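Local coordinates for beta-ketoacyl synthase (Pseudomonas aeruginosa, PDB 4CW4), which condenses acetyl-CoA with malonyl-ACP to give acetoacetyl-ACP, the primer that starts fatty acid synthesis, working as a homodimer, at the interface of chains A and B. Numbering follows the deposited sequence. Chains: chain A/B, Beta-ketoacyl synthase.

Contact 1: the interface of chains A and B. Residues chain A 122-124, 128-129; chain B 110-112.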
ATOM      1  N   PHE A 122     -24.215  38.642 -18.992  1.00 18.40           N
ATOM      2  CA  PHE A 122     -22.884  38.534 -19.560  1.00 18.39           C
ATOM      3  C   PHE A 122     -22.957  37.799 -20.878  1.00 19.56           C
ATOM      4  O   PHE A 122     -23.945  37.110 -21.163  1.00 19.20           O
ATOM      5  CB  PHE A 122     -21.938  37.825 -18.592  1.00 17.88           C
ATOM      6  CG  PHE A 122     -22.427  36.474 -18.148  1.00 17.40           C
ATOM      7  CD1 PHE A 122     -22.165  35.342 -18.903  1.00 17.95           C
ATOM      8  CD2 PHE A 122     -23.146  36.333 -16.969  1.00 19.10           C
ATOM      9  CE1 PHE A 122     -22.611  34.099 -18.496  1.00 18.22           C
ATOM     10  CE2 PHE A 122     -23.600  35.103 -16.566  1.00 19.10           C
ATOM     11  CZ  PHE A 122     -23.331  33.980 -17.321  1.00 18.24           C
ATOM     12  N   LYS A 123     -21.928  37.971 -21.695  1.00 21.57           N
ATOM     13  CA  LYS A 123     -21.812  37.164 -22.898  1.00 23.71           C
ATOM     14  C   LYS A 123     -20.849  36.032 -22.634  1.00 22.13           C
ATOM     15  O   LYS A 123     -19.911  36.154 -21.838  1.00 21.69           O
ATOM     16  CB  LYS A 123     -21.353  37.991 -24.091  1.00 27.24           C
ATOM     17  CG  LYS A 123     -19.909  38.384 -24.066  1.00 31.36           C
ATOM     18  CD  LYS A 123     -19.671  39.483 -25.081  1.00 34.29           C
ATOM     19  CE  LYS A 123     -18.203  39.654 -25.404  1.00 35.66           C
ATOM     20  NZ  LYS A 123     -18.046  40.659 -26.494  1.00 36.88           N
ATOM     21  N   ALA A 124     -21.101  34.922 -23.308  1.00 20.82           N
ATOM     22  CA  ALA A 124     -20.312  33.727 -23.099  1.00 20.76           C
ATOM     23  C   ALA A 124     -20.350  32.839 -24.315  1.00 20.72           C
ATOM     24  O   ALA A 124     -21.257  32.917 -25.127  1.00 21.45           O
ATOM     25  CB  ALA A 124     -20.835  32.972 -21.917  1.00 21.36           C
ATOM     26  N   GLN A 128     -19.166  26.754 -23.024  1.00 16.92           N
ATOM     27  CA  GLN A 128     -18.678  26.869 -21.649  1.00 15.58           C
ATOM     28  C   GLN A 128     -19.804  26.975 -20.632  1.00 14.13           C
ATOM     29  O   GLN A 128     -19.554  27.062 -19.441  1.00 14.96           O
ATOM     30  CB  GLN A 128     -17.753  28.082 -21.506  1.00 17.45           C
ATOM     31  CG  GLN A 128     -16.447  27.972 -22.294  1.00 19.01           C
ATOM     32  CD  GLN A 128     -15.442  29.055 -21.947  1.00 21.31           C
ATOM     33  OE1 GLN A 128     -15.806  30.153 -21.509  1.00 21.15           O
ATOM     34  NE2 GLN A 128     -14.159  28.741 -22.126  1.00 24.65           N
ATOM     35  N   LEU A 129     -21.051  26.995 -21.098  1.00 13.59           N
ATOM     36  CA  LEU A 129     -22.182  27.092 -20.195  1.00 13.38           C
ATOM     37  C   LEU A 129     -22.501  25.718 -19.603  1.00 12.49           C
ATOM     38  O   LEU A 129     -22.230  24.694 -20.238  1.00 13.75           O
ATOM     39  CB  LEU A 129     -23.411  27.621 -20.940  1.00 15.08           C
ATOM     40  CG  LEU A 129     -23.239  29.059 -21.449  1.00 16.06           C
ATOM     41  CD1 LEU A 129     -24.459  29.538 -22.172  1.00 17.51           C
ATOM     42  CD2 LEU A 129     -22.904  30.044 -20.320  1.00 16.39           C
TER
ATOM     43  N   LEU B 110     -15.796  28.870 -17.188  1.00 13.82           N
ATOM     44  CA  LEU B 110     -16.620  29.832 -17.900  1.00 14.09           C
ATOM     45  C   LEU B 110     -15.875  31.158 -17.946  1.00 15.45           C
ATOM     46  O   LEU B 110     -15.688  31.818 -16.919  1.00 16.42           O
ATOM     47  CB  LEU B 110     -17.964  29.978 -17.191  1.00 15.47           C
ATOM     48  CG  LEU B 110     -18.921  31.041 -17.723  1.00 16.75           C
ATOM     49  CD1 LEU B 110     -19.311  30.768 -19.165  1.00 17.20           C
ATOM     50  CD2 LEU B 110     -20.156  31.102 -16.851  1.00 18.27           C
ATOM     51  N   GLU B 111     -15.420  31.521 -19.136  1.00 16.49           N
ATOM     52  CA  GLU B 111     -14.711  32.775 -19.316  1.00 21.46           C
ATOM     53  C   GLU B 111     -15.712  33.885 -19.550  1.00 24.14           C
ATOM     54  O   GLU B 111     -16.343  33.937 -20.602  1.00 25.83           O
ATOM     55  CB  GLU B 111     -13.753  32.687 -20.503  1.00 26.04           C
ATOM     56  CG  GLU B 111     -12.653  31.665 -20.321  1.00 30.66           C
ATOM     57  CD  GLU B 111     -11.745  31.565 -21.534  1.00 34.77           C
ATOM     58  OE1 GLU B 111     -11.067  32.569 -21.852  1.00 37.20           O
ATOM     59  OE2 GLU B 111     -11.715  30.489 -22.172  1.00 35.85           O
ATOM     60  N   LEU B 112     -15.859  34.765 -18.567  1.00 25.43           N
ATOM     61  CA  LEU B 112     -16.748  35.911 -18.708  1.00 29.96           C
ATOM     62  C   LEU B 112     -15.960  37.135 -19.064  1.00 33.73           C
ATOM     63  O   LEU B 112     -14.990  37.472 -18.399  1.00 33.12           O
ATOM     64  CB  LEU B 112     -17.526  36.162 -17.426  1.00 30.96           C
ATOM     65  CG  LEU B 112     -18.464  35.026 -17.042  1.00 32.27           C
ATOM     66  CD1 LEU B 112     -19.462  35.514 -16.018  1.00 32.80           C
ATOM     67  CD2 LEU B 112     -19.163  34.454 -18.267  1.00 32.55           C
TER
HETATM   68  O   HOH W   1     -17.239  32.109 -22.501  1.00 25.98           O
HETATM   69  O   HOH W   2     -17.326  36.229 -22.305  1.00 42.25           O
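A:Gln128 sets its side-chain amide across B:Glu111, and A:Phe122 receives B:Leu112 on a ring face; with B:Leu110 these residues form one arm of the homodimer interface of this ketosynthase. Three successive residues of strand B:104-112 are met by strand A:120-124 and the 3-10 turn A:126-128.

The packed side is apolar. A:Phe122 has CG in the crowded position between its backbone N and carbonyl carbon (chi1 55°), which stands the ring against B:Leu112. The methyl CD1 of B:Leu112 sits over the ring centre, 3.8 Å from A:Phe122 CG, while CD2 lies nearer the CD1-CE1 side, where the model is too tight to be read closely. Next along the strand, CD1 of B:Leu110 enters a corner made by several chain A groups. It is 3.8 Å from A:Ala124 CB and also touches A:Leu129 CD2, whose side chain passes it at a slant, and A:Gln128 CB.

On the other side of the strand the contact is polar and carries water. The A:Gln128 chain runs extended beyond CG and delivers both ends of its amide to one residue. Its oxygen OE1 accepts a hydrogen bond from the backbone N of B:Glu111 at 2.8 Å, nearly straight, the donor standing above the carbonyl plane. Its NE2 gives a hydrogen bond of 3.0 Å to B:Glu111 OE2, which it meets on the anti side of the carboxylate, somewhat out of its plane, with the two flat groups turned 46° apart. Held at both ends, the amide of A:Gln128 should be fixed in rotation; the carboxylate of B:Glu111 is steered by NE2.

Two waters fill in beside it. Water 1 joins A:Gln128 OE1 to the carbonyl of B:Glu111, bringing a second partner to that amide oxygen. Water 2 lies 2.6 Å from A:Lys123 O, a backbone carbonyl oxygen, and 3.0 Å from B:Glu111 O.

Contact 2: the interface of chains A and B. Residues chain A 108, 110, 159-161; chain B 128-130, 157.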
ATOM      1  N   LYS A 108     -13.496  29.663  -3.779  1.00 13.74           N
ATOM      2  CA  LYS A 108     -14.601  30.041  -2.907  1.00 14.08           C
ATOM      3  C   LYS A 108     -15.900  29.838  -3.653  1.00 13.63           C
ATOM      4  O   LYS A 108     -15.955  30.016  -4.866  1.00 13.76           O
ATOM      5  CB  LYS A 108     -14.529  31.512  -2.512  1.00 13.53           C
ATOM      6  CG  LYS A 108     -13.484  31.847  -1.471  1.00 14.75           C
ATOM      7  CD  LYS A 108     -13.706  33.273  -0.996  1.00 15.23           C
ATOM      8  CE  LYS A 108     -12.680  33.720   0.018  1.00 15.78           C
ATOM      9  NZ  LYS A 108     -13.003  35.091   0.490  1.00 16.06           N
ATOM     10  N   LEU A 110     -19.092  31.516  -4.544  1.00 13.82           N
ATOM     11  CA  LEU A 110     -19.607  32.870  -4.665  1.00 14.09           C
ATOM     12  C   LEU A 110     -21.071  32.790  -5.068  1.00 15.45           C
ATOM     13  O   LEU A 110     -21.403  32.379  -6.185  1.00 16.42           O
ATOM     14  CB  LEU A 110     -18.789  33.636  -5.703  1.00 15.47           C
ATOM     15  CG  LEU A 110     -19.259  35.043  -6.060  1.00 16.75           C
ATOM     16  CD1 LEU A 110     -19.242  35.961  -4.849  1.00 17.20           C
ATOM     17  CD2 LEU A 110     -18.388  35.612  -7.159  1.00 18.27           C
ATOM     18  N   VAL A 159     -15.026  30.634  -7.606  1.00 13.34           N
ATOM     19  CA  VAL A 159     -14.033  31.625  -8.030  1.00 12.66           C
ATOM     20  C   VAL A 159     -12.659  31.303  -7.435  1.00 12.33           C
ATOM     21  O   VAL A 159     -12.556  30.865  -6.294  1.00 11.88           O
ATOM     22  CB  VAL A 159     -14.472  33.068  -7.637  1.00 14.10           C
ATOM     23  CG1 VAL A 159     -15.717  33.463  -8.356  1.00 18.59           C
ATOM     24  CG2 VAL A 159     -14.670  33.210  -6.131  1.00 14.92           C
ATOM     25  N   ASP A 160     -11.607  31.560  -8.203  1.00 12.15           N
ATOM     26  CA  ASP A 160     -10.247  31.384  -7.723  1.00 12.08           C
ATOM     27  C   ASP A 160      -9.985  32.317  -6.565  1.00 11.64           C
ATOM     28  O   ASP A 160     -10.322  33.503  -6.616  1.00 13.05           O
ATOM     29  CB  ASP A 160      -9.251  31.658  -8.839  1.00 13.44           C
ATOM     30  CG  ASP A 160      -9.469  30.763 -10.019  1.00 16.20           C
ATOM     31  OD1 ASP A 160      -9.519  29.535  -9.829  1.00 15.70           O
ATOM     32  OD2 ASP A 160      -9.685  31.292 -11.123  1.00 19.35           O
ATOM     33  N   SER A 161      -9.362  31.774  -5.531  1.00 11.34           N
ATOM     34  CA  SER A 161      -8.968  32.556  -4.374  1.00 11.56           C
ATOM     35  C   SER A 161      -7.685  31.964  -3.788  1.00 11.49           C
ATOM     36  O   SER A 161      -7.300  30.856  -4.139  1.00 11.68           O
ATOM     37  CB  SER A 161     -10.086  32.555  -3.337  1.00 11.22           C
ATOM     38  OG  SER A 161      -9.916  33.594  -2.379  1.00 11.97           O
TER
ATOM     39  N   GLN B 128     -17.248  36.271   0.342  1.00 16.92           N
ATOM     40  CA  GLN B 128     -17.213  35.252  -0.708  1.00 15.58           C
ATOM     41  C   GLN B 128     -16.395  35.680  -1.917  1.00 14.13           C
ATOM     42  O   GLN B 128     -16.262  34.928  -2.869  1.00 14.96           O
ATOM     43  CB  GLN B 128     -18.633  34.896  -1.159  1.00 17.45           C
ATOM     44  CG  GLN B 128     -19.480  34.212  -0.085  1.00 19.01           C
ATOM     45  CD  GLN B 128     -20.783  33.645  -0.618  1.00 21.31           C
ATOM     46  OE1 GLN B 128     -21.328  34.119  -1.622  1.00 21.15           O
ATOM     47  NE2 GLN B 128     -21.284  32.605   0.048  1.00 24.65           N
ATOM     48  N   LEU B 129     -15.865  36.902  -1.897  1.00 13.59           N
ATOM     49  CA  LEU B 129     -15.070  37.386  -3.010  1.00 13.38           C
ATOM     50  C   LEU B 129     -13.644  36.843  -2.912  1.00 12.49           C
ATOM     51  O   LEU B 129     -13.163  36.566  -1.808  1.00 13.75           O
ATOM     52  CB  LEU B 129     -15.031  38.916  -3.006  1.00 15.08           C
ATOM     53  CG  LEU B 129     -16.405  39.558  -3.246  1.00 16.06           C
ATOM     54  CD1 LEU B 129     -16.325  41.053  -3.233  1.00 17.51           C
ATOM     55  CD2 LEU B 129     -17.044  39.100  -4.564  1.00 16.39           C
ATOM     56  N   PRO B 130     -12.961  36.703  -4.064  1.00 12.12           N
ATOM     57  CA  PRO B 130     -11.563  36.260  -4.017  1.00 12.41           C
ATOM     58  C   PRO B 130     -10.683  37.127  -3.134  1.00 12.76           C
ATOM     59  O   PRO B 130     -10.918  38.341  -2.994  1.00 13.23           O
ATOM     60  CB  PRO B 130     -11.095  36.376  -5.473  1.00 13.37           C
ATOM     61  CG  PRO B 130     -12.343  36.344  -6.289  1.00 14.10           C
ATOM     62  CD  PRO B 130     -13.372  37.049  -5.438  1.00 13.32           C
ATOM     63  N   PHE B 157     -14.565  31.971 -14.237  1.00 15.41           N
ATOM     64  CA  PHE B 157     -15.339  31.370 -13.172  1.00 14.39           C
ATOM     65  C   PHE B 157     -15.411  29.872 -13.413  1.00 14.37           C
ATOM     66  O   PHE B 157     -15.247  29.409 -14.537  1.00 16.32           O
ATOM     67  CB  PHE B 157     -16.749  31.953 -13.154  1.00 16.41           C
ATOM     68  CG  PHE B 157     -16.779  33.374 -12.727  1.00 20.39           C
ATOM     69  CD1 PHE B 157     -16.614  33.692 -11.408  1.00 22.38           C
ATOM     70  CD2 PHE B 157     -16.923  34.401 -13.643  1.00 23.51           C
ATOM     71  CE1 PHE B 157     -16.607  35.003 -10.981  1.00 23.83           C
ATOM     72  CE2 PHE B 157     -16.922  35.697 -13.218  1.00 24.60           C
ATOM     73  CZ  PHE B 157     -16.771  35.995 -11.872  1.00 23.68           C
TER
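A:Lys108 reaches along the B:Gln128-B:Leu129 backbone, and A:Val159 meets B:Phe157 and B:Pro130, at a part of the dimer interface of this beta-ketoacyl synthase of the thiolase-like superfamily, built from strands of both subunits and, in chain B, a 3-10 turn with the loop that follows it.

A hydrogen bond runs from the side-chain amino group NZ of A:Lys108 to the backbone carbonyl oxygen B:Leu129 O, 2.7 Å long. The C=O...N angle is 153°, and the donor is tilted 24° from the carbonyl plane. A:Lys108 reaches this oxygen with an extended chain whose CG lies anti to the carbonyl carbon (chi1 -75°). Its methylenes run close to the same stretch of backbone, CD lying 4.0 Å from B:Gln128 CA, so one side chain gives both apolar cover and a bond at its end.

Backbone pairing joins A:Val159 to B:Phe157, the same strand, 155-163, from each subunit, through an antiparallel beta bridge. Their side chains lie side by side and point the same way. A:Val159 CG1 comes to the edge of the phenyl ring, in its plane, beside CD1 and CE1; the modelled separation is too short to be meaningful.

Apolar packing centres on the ring of B:Pro130. The other methyl of A:Val159, CG2, lies 3.9 Å from B:Pro130 CG, the two side chains crossing at about a right angle. Farther along the strand, A:Ser161 CB comes 4.0 Å from B:Pro130 CA.

The proline ring also rests against a backbone carbonyl, with A:Asp160 O 3.5 Å from B:Pro130 CG.

The C-alpha centres of contact 1 and contact 2 lie about 16 Å apart in one two-fold symmetric interface. They share sequence positions with the chains exchanged: Leu110, Gln128 and Leu129 take part in both, so the leucine packing of contact 1 recurs, chains exchanged, within contact 2. Strand 104-112 serves each, joined by strand 120-124 in contact 1 and strand 155-163 in contact 2. Their centres are about 44 and 34 Å from A:Cys286, respectively, which suggests that they hold the homodimer together rather than shape the active site directly.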